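Local coordinates for protein putative adhesin (Bacteroides thetaiotaomicron, PDB 4QDG) that probably serves as an outer-membrane lipoprotein of the FimB/Mfa2 fimbrillin family, taking part in pilus-mediated adhesion, and binds magnesium ions, at residues N29-A32 with K33-C37; G82-C86 with N87-F91; A265-S269 with Q270-D274. All blocks are in the same frame, centred on the assembly; numbering follows the deposited sequence.

Contact 1 of 3, residues N29-A32 with K33-C37. With MG (magnesium ion), chain C.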
loop_
_atom_site.group_PDB
_atom_site.type_symbol
_atom_site.label_atom_id
_atom_site.label_comp_id
_atom_site.label_asym_id
_atom_site.label_seq_id
_atom_site.Cartn_x
_atom_site.Cartn_y
_atom_site.Cartn_z
ATOM N N ASN A 29 -9.372 6.762 12.174
ATOM C CA ASN A 29 -9.086 5.357 12.449
ATOM C C ASN A 29 -10.008 4.411 11.684
ATOM O O ASN A 29 -11.230 4.503 11.766
ATOM C CB ASN A 29 -9.129 5.053 13.952
ATOM C CG ASN A 29 -8.633 3.669 14.313
ATOM O OD1 ASN A 29 -7.792 3.072 13.612
ATOM N ND2 ASN A 29 -9.161 3.124 15.414
ATOM N N ALA A 30 -9.390 3.500 10.924
ATOM C CA ALA A 30 -10.069 2.505 10.118
ATOM C C ALA A 30 -9.501 1.124 10.404
ATOM O O ALA A 30 -9.742 0.189 9.617
ATOM C CB ALA A 30 -9.911 2.851 8.644
ATOM N N PHE A 31 -8.744 0.982 11.527
ATOM C CA PHE A 31 -8.118 -0.281 11.919
ATOM C C PHE A 31 -9.138 -1.425 11.964
ATOM O O PHE A 31 -8.888 -2.460 11.364
ATOM C CB PHE A 31 -7.407 -0.179 13.298
ATOM C CG PHE A 31 -6.644 -1.443 13.654
ATOM C CD1 PHE A 31 -7.272 -2.493 14.322
ATOM C CD2 PHE A 31 -5.321 -1.609 13.270
ATOM C CE1 PHE A 31 -6.581 -3.683 14.599
ATOM C CE2 PHE A 31 -4.624 -2.786 13.584
ATOM C CZ PHE A 31 -5.258 -3.810 14.248
ATOM N N ALA A 32 -10.274 -1.231 12.687
ATOM C CA ALA A 32 -11.330 -2.226 12.889
ATOM C C ALA A 32 -11.915 -2.736 11.573
ATOM O O ALA A 32 -12.211 -3.923 11.470
ATOM C CB ALA A 32 -12.442 -1.658 13.766
ATOM N N LYS A 33 -12.042 -1.876 10.569
ATOM C CA LYS A 33 -12.611 -2.317 9.302
ATOM C C LYS A 33 -11.557 -2.769 8.300
ATOM O O LYS A 33 -11.908 -3.502 7.373
ATOM C CB LYS A 33 -13.538 -1.256 8.665
ATOM C CG LYS A 33 -13.059 0.184 8.724
ATOM C CD LYS A 33 -14.191 1.152 8.340
ATOM C CE LYS A 33 -13.818 2.612 8.532
ATOM N NZ LYS A 33 -14.819 3.535 7.925
ATOM N N LYS A 34 -10.269 -2.409 8.494
ATOM C CA LYS A 34 -9.257 -2.778 7.498
ATOM C C LYS A 34 -8.271 -3.848 7.934
ATOM O O LYS A 34 -7.842 -4.599 7.072
ATOM C CB LYS A 34 -8.478 -1.532 7.012
ATOM C CG LYS A 34 -9.350 -0.418 6.368
ATOM C CD LYS A 34 -10.301 -0.909 5.279
ATOM C CE LYS A 34 -9.940 -0.492 3.877
ATOM N NZ LYS A 34 -9.843 -1.663 2.954
ATOM N N VAL A 35 -7.894 -3.943 9.229
ATOM C CA VAL A 35 -6.868 -4.922 9.647
ATOM C C VAL A 35 -7.512 -6.131 10.304
ATOM O O VAL A 35 -7.963 -6.047 11.441
ATOM C CB VAL A 35 -5.766 -4.288 10.537
ATOM C CG1 VAL A 35 -4.672 -5.306 10.863
ATOM C CG2 VAL A 35 -5.168 -3.052 9.872
ATOM N N ASP A 36 -7.523 -7.263 9.576
ATOM C CA ASP A 36 -8.150 -8.546 9.925
ATOM C C ASP A 36 -7.184 -9.551 10.615
ATOM O O ASP A 36 -7.627 -10.589 11.104
ATOM C CB ASP A 36 -8.711 -9.193 8.629
ATOM C CG ASP A 36 -7.671 -9.645 7.593
ATOM O OD1 ASP A 36 -6.565 -9.056 7.557
ATOM O OD2 ASP A 36 -7.969 -10.579 6.818
ATOM N N CYS A 37 -5.874 -9.283 10.580
ATOM C CA CYS A 37 -4.876 -10.145 11.204
ATOM C C CYS A 37 -3.718 -9.289 11.672
ATOM O O CYS A 37 -3.282 -8.379 10.978
ATOM C CB CYS A 37 -4.424 -11.280 10.287
ATOM S SG CYS A 37 -3.686 -10.734 8.720
HETATM MG MG MG C . -5.401 -10.773 6.780
HETATM O O HOH W 1 -10.632 -5.939 11.588
#
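Phe-31 and Val-35, one helical turn apart, carry the apolar part of this contact. Val-35 lays its CB over one face of the Phe-31 ring, 3.8 Å from the centroid and displaced toward the rim, a CH-pi contact. Its two methyls lie on that same side, CG1 near CE2 and CZ and CG2 near CD2. The ring can lie along the helix beneath Val-35 because its CG is anti to the backbone N (chi1 -175°). The phenyl group also packs on Phe-19 of strand 15-20, and Val-35 touches Tyr-127 of strand 127-137.

Backbone hydrogen bonds wind the short helix 31-34. Val-35 N gives a nearly straight bond to Phe-31 O (2.8 Å), and Lys-34 N donates to Ala-30 O (2.9 Å) with a more bent N-H; Lys-33 N adds a weak bond to the same oxygen. Ahead of the helix, Asn-29 OD1 accepts from Phe-31 N at 3.1 Å, an Asx turn in which the donor stands above the amide carbonyl plane. A water bridges Ala-32 O and Val-35 O, donating to both.

The lysines contribute mainly aliphatic carbon. Extended Lys-33 brings CE to 3.9 Å from Ala-30 CB, and Lys-34 CG rests against Ala-30 O.

Beyond the helix come two metal ligands: Asp-36 holds magnesium through both carboxylate oxygens, OD1 at 2.2 Å and OD2 at 2.6 Å, and Cys-37 SG binds it too. Cys-86 and His-124 complete the protein ligands. A carboxylate and a cysteine sulfur on one cation imply an electron-rich site, where the metal would probably favour the thiolate of Cys-37.

Contact 2 of 3, residues G82-C86 with N87-F91. With MG (magnesium ion), chain C.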
loop_
_atom_site.group_PDB
_atom_site.type_symbol
_atom_site.label_atom_id
_atom_site.label_comp_id
_atom_site.label_asym_id
_atom_site.label_seq_id
_atom_site.Cartn_x
_atom_site.Cartn_y
_atom_site.Cartn_z
ATOM N N GLY A 82 0.122 -5.744 9.990
ATOM C CA GLY A 82 -1.230 -6.096 9.600
ATOM C C GLY A 82 -1.169 -6.758 8.238
ATOM O O GLY A 82 -0.425 -6.308 7.368
ATOM N N GLY A 83 -1.898 -7.856 8.058
ATOM C CA GLY A 83 -1.937 -8.547 6.774
ATOM C C GLY A 83 -0.847 -9.559 6.502
ATOM O O GLY A 83 -0.656 -9.950 5.352
ATOM N N LEU A 84 -0.123 -9.982 7.544
ATOM C CA LEU A 84 0.946 -10.979 7.462
ATOM C C LEU A 84 0.509 -12.346 7.973
ATOM O O LEU A 84 1.040 -13.345 7.515
ATOM C CB LEU A 84 2.158 -10.537 8.303
ATOM C CG LEU A 84 3.361 -9.903 7.645
ATOM C CD1 LEU A 84 4.546 -10.014 8.541
ATOM C CD2 LEU A 84 3.731 -10.590 6.378
ATOM N N ALA A 85 -0.409 -12.378 8.965
ATOM C CA ALA A 85 -0.839 -13.570 9.708
ATOM C C ALA A 85 -1.888 -14.451 9.034
ATOM O O ALA A 85 -1.724 -15.669 9.075
ATOM C CB ALA A 85 -1.352 -13.167 11.084
ATOM N N CYS A 86 -2.981 -13.883 8.488
ATOM C CA CYS A 86 -4.040 -14.727 7.907
ATOM C C CYS A 86 -3.603 -15.400 6.588
ATOM O O CYS A 86 -2.554 -15.066 6.033
ATOM C CB CYS A 86 -5.358 -13.967 7.750
ATOM S SG CYS A 86 -5.419 -12.826 6.348
ATOM N N ASN A 87 -4.398 -16.392 6.134
ATOM C CA ASN A 87 -4.158 -17.176 4.917
ATOM C C ASN A 87 -4.288 -16.329 3.625
ATOM O O ASN A 87 -3.747 -16.728 2.590
ATOM C CB ASN A 87 -5.106 -18.396 4.860
ATOM C CG ASN A 87 -6.583 -18.086 5.023
ATOM O OD1 ASN A 87 -7.042 -17.603 6.065
ATOM N ND2 ASN A 87 -7.372 -18.414 4.015
ATOM N N LYS A 88 -4.983 -15.167 3.691
ATOM C CA LYS A 88 -5.176 -14.249 2.553
ATOM C C LYS A 88 -3.883 -13.472 2.183
ATOM O O LYS A 88 -3.774 -12.982 1.057
ATOM C CB LYS A 88 -6.294 -13.228 2.844
ATOM C CG LYS A 88 -7.642 -13.775 3.261
ATOM C CD LYS A 88 -8.508 -12.619 3.758
ATOM C CE LYS A 88 -9.745 -13.092 4.482
ATOM N NZ LYS A 88 -10.518 -11.957 5.055
ATOM N N SER A 89 -2.924 -13.369 3.134
ATOM C CA SER A 89 -1.663 -12.629 3.047
ATOM C C SER A 89 -0.934 -12.706 1.691
ATOM O O SER A 89 -0.858 -13.762 1.062
ATOM C CB SER A 89 -0.703 -13.075 4.138
ATOM O OG SER A 89 0.361 -12.146 4.216
ATOM N N SER A 90 -0.388 -11.572 1.269
ATOM C CA SER A 90 0.389 -11.463 0.040
ATOM C C SER A 90 1.911 -11.343 0.349
ATOM O O SER A 90 2.738 -11.509 -0.548
ATOM C CB SER A 90 -0.091 -10.263 -0.767
ATOM O OG SER A 90 -1.465 -10.407 -1.087
ATOM N N PHE A 91 2.273 -11.062 1.619
ATOM C CA PHE A 91 3.665 -10.859 2.007
ATOM C C PHE A 91 4.156 -11.905 3.021
ATOM O O PHE A 91 3.355 -12.611 3.635
ATOM C CB PHE A 91 3.853 -9.432 2.562
ATOM C CG PHE A 91 3.630 -8.314 1.559
ATOM C CD1 PHE A 91 2.341 -7.927 1.196
ATOM C CD2 PHE A 91 4.705 -7.630 1.008
ATOM C CE1 PHE A 91 2.132 -6.917 0.266
ATOM C CE2 PHE A 91 4.496 -6.598 0.090
ATOM C CZ PHE A 91 3.211 -6.244 -0.269
HETATM MG MG MG C . -5.401 -10.773 6.780
HETATM O O HOH W 2 -0.701 -9.134 2.681
#
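Ser-89 reaches back across the loop with its hydroxyl to Gly-83, where OG donates to the carbonyl O at 2.7 Å. Its chi1 of -167° sets OG opposite the backbone N and carries it inward to that oxygen, which it meets slightly tilted from the carbonyl plane. The same OG accepts a long, weak bond from Phe-91 N, so the hydroxyl ties the start of the loop to its end. Gly-83 O accepts a second hydrogen bond, from a water at 2.8 Å, and that water in turn accepts from Ser-90 N.

Cys-86 turns its SG into the space between its own N and carbonyl carbon (chi1 77°), and the sulfur meets magnesium at 2.1 Å, a doubtfully short distance. Lys-88 passes alongside this sulfur, with CB 3.6 Å from SG. Its chain is fully extended past CG, which takes NZ on to a weak hydrogen bond with Asp-36 OD2, another ligand of the same ion.

Leu-84, its chi1 of -100° not staggered, sets CD2 3.4 Å from the backbone O of Phe-91 and 4.0 Å from its CB. Both side chains also pack on Val-108 of strand 107-110.

Residues 86-89 form a type I beta turn, closed by a weak bond from Ser-89 N to Cys-86 O. The loop links strands 75-82 and 91-94 and supplies one sulfur to a magnesium site completed by Asp-36, Cys-37 and His-124.

Contact 3 of 3, residues A265-S269 with Q270-D274. With MG (magnesium ion), chain D.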
loop_
_atom_site.group_PDB
_atom_site.type_symbol
_atom_site.label_atom_id
_atom_site.label_comp_id
_atom_site.label_asym_id
_atom_site.label_seq_id
_atom_site.Cartn_x
_atom_site.Cartn_y
_atom_site.Cartn_z
ATOM N N ALA A 265 -0.282 21.035 -1.234
ATOM C CA ALA A 265 1.070 21.585 -1.348
ATOM C C ALA A 265 1.887 21.573 -0.031
ATOM O O ALA A 265 3.109 21.390 -0.110
ATOM C CB ALA A 265 1.025 22.985 -1.919
ATOM N N SER A 266 1.231 21.684 1.151
ATOM C CA SER A 266 1.940 21.685 2.452
ATOM C C SER A 266 2.215 20.287 2.973
ATOM O O SER A 266 2.979 20.117 3.943
ATOM C CB SER A 266 1.141 22.436 3.512
ATOM O OG SER A 266 1.196 23.828 3.263
HETATM N N MSE A 267 1.573 19.286 2.359
HETATM C CA MSE A 267 1.753 17.898 2.773
HETATM C C MSE A 267 3.109 17.358 2.280
HETATM O O MSE A 267 3.579 17.686 1.180
HETATM C CB MSE A 267 0.589 17.018 2.269
HETATM C CG MSE A 267 0.521 15.671 2.972
HETATM SE SE MSE A 267 -0.918 14.506 2.376
HETATM C CE MSE A 267 -2.507 15.595 3.004
ATOM N N ASP A 268 3.733 16.533 3.125
ATOM C CA ASP A 268 4.979 15.875 2.782
ATOM C C ASP A 268 4.708 14.880 1.639
ATOM O O ASP A 268 3.653 14.242 1.633
ATOM C CB ASP A 268 5.600 15.189 4.010
ATOM C CG ASP A 268 6.845 14.418 3.650
ATOM O OD1 ASP A 268 7.811 15.049 3.147
ATOM O OD2 ASP A 268 6.813 13.171 3.735
ATOM N N SER A 269 5.621 14.806 0.653
ATOM C CA SER A 269 5.468 13.941 -0.527
ATOM C C SER A 269 5.280 12.459 -0.145
ATOM O O SER A 269 4.338 11.824 -0.634
ATOM C CB SER A 269 6.645 14.109 -1.476
ATOM O OG SER A 269 6.501 15.355 -2.133
ATOM N N GLN A 270 6.121 11.944 0.754
ATOM C CA GLN A 270 6.041 10.550 1.225
ATOM C C GLN A 270 4.740 10.292 1.999
ATOM O O GLN A 270 4.110 9.254 1.799
ATOM C CB GLN A 270 7.272 10.147 2.074
ATOM C CG GLN A 270 7.361 8.618 2.241
ATOM C CD GLN A 270 7.267 7.877 0.911
ATOM O OE1 GLN A 270 8.074 8.080 0.002
ATOM N NE2 GLN A 270 6.238 7.058 0.745
ATOM N N GLU A 271 4.325 11.251 2.840
ATOM C CA GLU A 271 3.068 11.186 3.619
ATOM C C GLU A 271 1.865 11.039 2.700
ATOM O O GLU A 271 0.966 10.253 2.993
ATOM C CB GLU A 271 2.905 12.423 4.510
ATOM C CG GLU A 271 1.592 12.444 5.286
ATOM C CD GLU A 271 1.453 13.519 6.348
ATOM O OE1 GLU A 271 2.350 14.382 6.451
ATOM O OE2 GLU A 271 0.438 13.503 7.078
ATOM N N PHE A 272 1.837 11.821 1.616
ATOM C CA PHE A 272 0.806 11.786 0.572
ATOM C C PHE A 272 0.809 10.396 -0.093
ATOM O O PHE A 272 -0.260 9.777 -0.246
ATOM C CB PHE A 272 1.078 12.914 -0.465
ATOM C CG PHE A 272 0.204 12.889 -1.691
ATOM C CD1 PHE A 272 -1.124 13.300 -1.627
ATOM C CD2 PHE A 272 0.698 12.422 -2.909
ATOM C CE1 PHE A 272 -1.945 13.256 -2.763
ATOM C CE2 PHE A 272 -0.117 12.381 -4.038
ATOM C CZ PHE A 272 -1.429 12.812 -3.958
ATOM N N LEU A 273 2.007 9.893 -0.455
ATOM C CA LEU A 273 2.115 8.570 -1.091
ATOM C C LEU A 273 1.724 7.437 -0.142
ATOM O O LEU A 273 1.269 6.390 -0.620
ATOM C CB LEU A 273 3.507 8.314 -1.645
ATOM C CG LEU A 273 3.985 9.258 -2.750
ATOM C CD1 LEU A 273 5.490 9.114 -2.944
ATOM C CD2 LEU A 273 3.209 9.012 -4.073
ATOM N N ASP A 274 1.888 7.648 1.202
ATOM C CA ASP A 274 1.487 6.640 2.187
ATOM C C ASP A 274 0.034 6.794 2.596
ATOM O O ASP A 274 -0.647 5.782 2.678
ATOM C CB ASP A 274 2.368 6.650 3.440
ATOM C CG ASP A 274 3.835 6.413 3.214
ATOM O OD1 ASP A 274 4.168 5.559 2.379
ATOM O OD2 ASP A 274 4.661 7.046 3.932
HETATM MG MG MG D . -0.231 4.747 -0.509
HETATM O O HOH W 3 8.780 13.244 1.388
HETATM O O HOH W 4 3.005 16.778 5.897
HETATM O O HOH W 5 -0.570 3.120 0.865
#
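Asp-268 is the N-cap of helix 269-275: its OD2 accepts from Glu-271 N at 3.3 Å, met from above the carboxylate plane. With CG anti to the backbone N (chi1 176°), the carboxylate turns back over the first turn. Two backbone bonds continue the winding, Phe-272 N to Asp-268 O and Leu-273 N to Ser-269 O, each 3.0 Å.

Waters join polar groups at this helix start. One donates to Asp-268 OD1 and accepts from Gln-270 N; another bridges Asp-268 N and Glu-271 OE1, while Glu-271 OE2 forms a salt bridge with Arg-275. Gln-270 NE2 donates to Asp-274 OD1 at 3.0 Å and also to Leu-226 O.

The apolar side belongs to selenomethionine Met-267. Its SE lies at the edge of the Phe-272 ring, 5.5 Å from the centroid, a Met-aromatic contact, and also touches Phe-272 CB at 3.8 Å. The Met-267 and Glu-271 side chains cross at about a right angle.

Leu-273 O binds a second magnesium at 2.2 Å, with Asn-151 and Glu-276 as the other protein ligands. Ser-269, Phe-272 and Leu-273 face helix 252-263, where Lys-260 bonds Ser-269 OG, and the Phe-272 ring meets Trp-279 of strand 278-285.

How the contacts relate
Contacts 1 and 2 share one magnesium ion and meet directly, their centres 13 Å apart. Besides the common metal, Cys-37 O lies 3.3 Å from Gly-83 N, a probable hydrogen bond. Strand 38-44, which follows contact 1, and strand 75-82, which leads into contact 2, pair antiparallel and so bring these ligands together. Contact 3 stands apart at the other magnesium: its nearest atoms are about 11 Å from contact 1 and about 12 Å from contact 2, which lies on the opposite side of the chain's centre.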